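Local coordinates for protein beta-galactosidase (Bacteroides thetaiotaomicron, PDB 5MUJ) that binds a glycan from chain B of the plant pectin rhamnogalacturonan II and probably hydrolyses it as a glycoside hydrolase, likely an arabinofuranosidase, at residues Lys254-Pro257 and Gly258-Val261; Tyr307-Val310 and Asn311-Asp314. All blocks are in the same frame, centred on the assembly; numbering follows the deposited sequence.

Contact 1: Lys254-Pro257 and Gly258-Val261; sequences KRYP and GNPV
The ring of Tyr256 folds back over the turn that follows it, with one face laid on the backbone N of Gly258, which stands 3.3 Å from the ring plane and off-centre toward the rim. CG is anti to the tyrosine's own N (chi1 174°), which swings the ring alongside the onward chain, and CE2 comes 3.3 Å from Gly258 CA. Asn259 approaches the same ring from another quarter: its OD1 sits at the edge, in the ring plane, 3.7 Å from Tyr256 CD2, with the amide turned 67° from the ring. Val261 adds a methyl, CG1 lying 3.8 Å from Tyr256 CD2. Beneath the ring the chain makes a type I beta turn from Tyr256 to Asn259, closed by Asn259 N donating to Tyr256 O at 3.1 Å, nearly straight at 161°. A water donates to both Pro257 O and Asn259 O, joining the two carbonyls ahead of the cis peptide before Pro260. The amide nitrogen of Asn259 is spent on Ile244 O and Gln198 OE1, and Gln198 NE2 also donates to Tyr256 O, while the Arg255 guanidinium leads away to salt bridges with Asp194, Asp196 and Glu201. With an alanine at Tyr256 the backbone bond could persist, but Gly258 would probably lose its aromatic cover and Val261 CG1 its apolar neighbour. Polar and apolar forces thus divide the work: one backbone bond closes the turn, the ring lies over the Gly258 N on one face, and the asparagine ties it to strand 238-247.

Contact 2: Tyr307-Val310 and Asn311-Asp314; sequences YDLV and NWTD
An Asx turn that begins at Asp308 and runs to Val310 shapes the loop between strands 299-306 and 313-314, and its carboxylate reaches on to Asn311 in the following segment. Asp308 OD1 takes two backbone donors. Val310 N, the bond that defines the Asx turn, comes from the anti side and somewhat out of the carboxylate plane at 2.8 Å. Asn311 N uses the syn lone pair at 2.9 Å in an almost straight bond (175°). Asp308 CG lies between the backbone N and the carbonyl carbon of its own residue (chi1 68°), which turns the carboxylate in over the loop it binds. Two N-H groups on one oxygen fix the rotation of the acid and hold the backbone at Val310 and Asn311 in place.

Leu309 and Trp312 make the second half of the contact. The indole lies beside the loop with NE1 directed at Leu309 O, 2.9 Å away; the bond is bent (136°), Leu309 O being tilted out of the indole plane, and NE1 stands well above the Leu309 carbonyl plane, not on a lone pair. The next carbonyl, Val310 O, is 3.3 Å from Trp312 CD1, and Leu309 CD2 packs loosely at 4.3 Å from Trp312 CZ2. A water donating to Val310 O accepts from Trp312 N, bridging the backbone on either side of Asn311. Leu309 and Trp312 both rest on Phe225 and Tyr283, whereas Ser306 OG bonds Asp308 N and Asn311 O from the preceding strand. A loop that opens with an Asx turn and leads into a last strand, where Thr313 pairs with Ala305, closes a beta hairpin at the edge of a four-stranded antiparallel sheet, as in a beta-propeller blade.

In the fold
Contact 1 comes first along the chain: it begins on strand 254-255, the final strand of one antiparallel four-stranded sheet, and runs into the loop after it. Contact 2 runs from the loop after strand 299-306 into strand 313-314, in the next sheet. Four of the five sheets follow one another in the chain; the fifth joins strand 45-51 to the last three strands, consistent with a five-bladed beta-propeller closed by strands from both ends. The two centres lie about 13 Å apart. They touch directly: Tyr256 OH lies 3.4 Å from Val310 CG1, and Val261 O is 3.6 Å from Trp312 CD1. Two consecutive blades are thereby packed together near the protein surface through their loops.

Contact 1: Lys254-Pro257 and Gly258-Val261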
loop_
_atom_site.group_PDB
_atom_site.type_symbol
_atom_site.label_atom_id
_atom_site.label_comp_id
_atom_site.label_asym_id
_atom_site.label_seq_id
_atom_site.Cartn_x
_atom_site.Cartn_y
_atom_site.Cartn_z
ATOM N N LYS A 254 11.766 2.057 16.762
ATOM C CA LYS A 254 11.648 0.880 17.634
ATOM C C LYS A 254 10.424 0.084 17.182
ATOM O O LYS A 254 9.408 0.689 16.808
ATOM C CB LYS A 254 11.407 1.277 19.096
ATOM C CG LYS A 254 12.369 2.265 19.723
ATOM C CD LYS A 254 11.767 2.756 21.033
ATOM C CE LYS A 254 12.755 3.535 21.883
ATOM N NZ LYS A 254 12.047 4.377 22.890
ATOM N N ARG A 255 10.515 -1.238 17.179
ATOM C CA ARG A 255 9.366 -2.111 16.974
ATOM C C ARG A 255 8.407 -2.018 18.159
ATOM O O ARG A 255 8.837 -1.909 19.327
ATOM C CB ARG A 255 9.775 -3.569 16.807
ATOM C CG ARG A 255 10.258 -3.983 15.444
ATOM C CD ARG A 255 11.617 -3.444 15.122
ATOM N NE ARG A 255 12.060 -4.002 13.849
ATOM C CZ ARG A 255 13.175 -3.685 13.207
ATOM N NH1 ARG A 255 14.019 -2.802 13.707
ATOM N NH2 ARG A 255 13.464 -4.317 12.061
ATOM N N TYR A 256 7.126 -2.163 17.878
ATOM C CA TYR A 256 6.122 -2.317 18.902
ATOM C C TYR A 256 6.331 -3.692 19.528
ATOM O O TYR A 256 6.447 -4.711 18.804
ATOM C CB TYR A 256 4.703 -2.147 18.320
ATOM C CG TYR A 256 3.600 -2.440 19.311
ATOM C CD1 TYR A 256 3.419 -1.636 20.430
ATOM C CD2 TYR A 256 2.729 -3.509 19.123
ATOM C CE1 TYR A 256 2.414 -1.890 21.348
ATOM C CE2 TYR A 256 1.704 -3.778 20.024
ATOM C CZ TYR A 256 1.546 -2.971 21.131
ATOM O OH TYR A 256 0.539 -3.205 22.050
ATOM N N PRO A 257 6.445 -3.737 20.878
ATOM C CA PRO A 257 6.750 -5.017 21.490
ATOM C C PRO A 257 5.694 -6.071 21.258
ATOM O O PRO A 257 6.035 -7.237 21.284
ATOM C CB PRO A 257 6.807 -4.680 22.976
ATOM C CG PRO A 257 7.330 -3.320 23.004
ATOM C CD PRO A 257 6.555 -2.655 21.882
ATOM N N GLY A 258 4.440 -5.663 21.045
ATOM C CA GLY A 258 3.340 -6.592 20.804
ATOM C C GLY A 258 3.126 -7.030 19.367
ATOM O O GLY A 258 2.111 -7.653 19.075
ATOM N N ASN A 259 4.084 -6.752 18.476
ATOM C CA ASN A 259 3.985 -7.208 17.077
ATOM C C ASN A 259 3.968 -8.741 16.905
ATOM O O ASN A 259 4.548 -9.485 17.765
ATOM C CB ASN A 259 5.158 -6.699 16.259
ATOM C CG ASN A 259 5.017 -5.261 15.856
ATOM O OD1 ASN A 259 3.909 -4.739 15.827
ATOM N ND2 ASN A 259 6.141 -4.590 15.579
ATOM N N PRO A 260 3.347 -9.265 15.836
ATOM C CA PRO A 260 2.503 -8.517 14.852
ATOM C C PRO A 260 1.128 -8.182 15.433
ATOM O O PRO A 260 0.638 -8.890 16.300
ATOM C CB PRO A 260 2.400 -9.492 13.661
ATOM C CG PRO A 260 2.709 -10.857 14.218
ATOM C CD PRO A 260 3.546 -10.687 15.467
ATOM N N VAL A 261 0.497 -7.100 14.972
ATOM C CA VAL A 261 -0.803 -6.693 15.501
ATOM C C VAL A 261 -2.000 -7.180 14.646
ATOM O O VAL A 261 -3.143 -7.039 15.065
ATOM C CB VAL A 261 -0.911 -5.163 15.638
ATOM C CG1 VAL A 261 0.157 -4.645 16.578
ATOM C CG2 VAL A 261 -0.878 -4.450 14.273
HETATM O O HOH W 1 6.101 -9.482 19.673
#

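Contact 2: Tyr307-Val310 and Asn311-Asp314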
loop_
_atom_site.group_PDB
_atom_site.type_symbol
_atom_site.label_atom_id
_atom_site.label_comp_id
_atom_site.label_asym_id
_atom_site.label_seq_id
_atom_site.Cartn_x
_atom_site.Cartn_y
_atom_site.Cartn_z
ATOM N N TYR A 307 -10.073 0.741 18.091
ATOM C CA TYR A 307 -10.098 2.014 18.849
ATOM C C TYR A 307 -8.699 2.433 19.324
ATOM O O TYR A 307 -8.469 3.629 19.609
ATOM C CB TYR A 307 -11.037 1.939 20.053
ATOM C CG TYR A 307 -12.478 1.807 19.662
ATOM C CD1 TYR A 307 -13.179 2.911 19.162
ATOM C CD2 TYR A 307 -13.155 0.591 19.786
ATOM C CE1 TYR A 307 -14.511 2.803 18.788
ATOM C CE2 TYR A 307 -14.482 0.474 19.403
ATOM C CZ TYR A 307 -15.158 1.584 18.908
ATOM O OH TYR A 307 -16.488 1.502 18.525
ATOM N N ASP A 308 -7.778 1.462 19.357
ATOM C CA ASP A 308 -6.461 1.622 20.010
ATOM C C ASP A 308 -5.208 1.337 19.146
ATOM O O ASP A 308 -4.096 1.300 19.672
ATOM C CB ASP A 308 -6.430 0.759 21.279
ATOM C CG ASP A 308 -6.443 -0.735 20.999
ATOM O OD1 ASP A 308 -6.133 -1.174 19.874
ATOM O OD2 ASP A 308 -6.764 -1.490 21.939
ATOM N N LEU A 309 -5.403 1.134 17.845
ATOM C CA LEU A 309 -4.353 0.830 16.867
ATOM C C LEU A 309 -3.695 -0.539 16.977
ATOM O O LEU A 309 -2.959 -0.906 16.075
ATOM C CB LEU A 309 -3.277 1.926 16.800
ATOM C CG LEU A 309 -3.766 3.293 16.323
ATOM C CD1 LEU A 309 -2.667 4.337 16.513
ATOM C CD2 LEU A 309 -4.156 3.247 14.854
ATOM N N VAL A 310 -4.009 -1.318 18.022
ATOM C CA VAL A 310 -3.320 -2.584 18.292
ATOM C C VAL A 310 -4.230 -3.820 18.177
ATOM O O VAL A 310 -3.821 -4.836 17.638
ATOM C CB VAL A 310 -2.664 -2.525 19.679
ATOM C CG1 VAL A 310 -2.209 -3.907 20.114
ATOM C CG2 VAL A 310 -1.494 -1.536 19.644
ATOM N N ASN A 311 -5.440 -3.724 18.709
ATOM C CA ASN A 311 -6.406 -4.809 18.667
ATOM C C ASN A 311 -7.409 -4.532 17.559
ATOM O O ASN A 311 -8.147 -3.566 17.635
ATOM C CB ASN A 311 -7.120 -4.909 20.003
ATOM C CG ASN A 311 -6.171 -5.173 21.133
ATOM O OD1 ASN A 311 -5.960 -4.324 21.976
ATOM N ND2 ASN A 311 -5.552 -6.330 21.109
ATOM N N TRP A 312 -7.415 -5.396 16.552
ATOM C CA TRP A 312 -8.156 -5.152 15.310
ATOM C C TRP A 312 -9.294 -6.132 15.206
ATOM O O TRP A 312 -9.089 -7.310 15.381
ATOM C CB TRP A 312 -7.188 -5.281 14.137
ATOM C CG TRP A 312 -6.262 -4.099 14.102
ATOM C CD1 TRP A 312 -5.007 -4.021 14.629
ATOM C CD2 TRP A 312 -6.544 -2.783 13.542
ATOM N NE1 TRP A 312 -4.500 -2.741 14.471
ATOM C CE2 TRP A 312 -5.398 -1.983 13.761
ATOM C CE3 TRP A 312 -7.640 -2.221 12.863
ATOM C CZ2 TRP A 312 -5.326 -0.638 13.365
ATOM C CZ3 TRP A 312 -7.573 -0.872 12.440
ATOM C CH2 TRP A 312 -6.424 -0.094 12.694
ATOM N N THR A 313 -10.498 -5.628 14.914
ATOM C CA THR A 313 -11.667 -6.482 14.702
ATOM C C THR A 313 -11.834 -6.585 13.189
ATOM O O THR A 313 -11.921 -5.555 12.510
ATOM C CB THR A 313 -12.932 -5.856 15.310
ATOM O OG1 THR A 313 -12.771 -5.686 16.732
ATOM C CG2 THR A 313 -14.163 -6.725 15.032
ATOM N N ASP A 314 -11.892 -7.801 12.676
ATOM C CA ASP A 314 -11.963 -8.076 11.242
ATOM C C ASP A 314 -13.420 -7.984 10.781
ATOM O O ASP A 314 -14.306 -8.431 11.468
ATOM C CB ASP A 314 -11.398 -9.485 10.993
ATOM C CG ASP A 314 -10.702 -9.666 9.663
ATOM O OD1 ASP A 314 -10.630 -8.740 8.831
ATOM O OD2 ASP A 314 -10.192 -10.808 9.461
HETATM O O HOH W 2 -9.623 -1.429 19.869
HETATM O O HOH W 3 -5.507 -7.348 16.490
#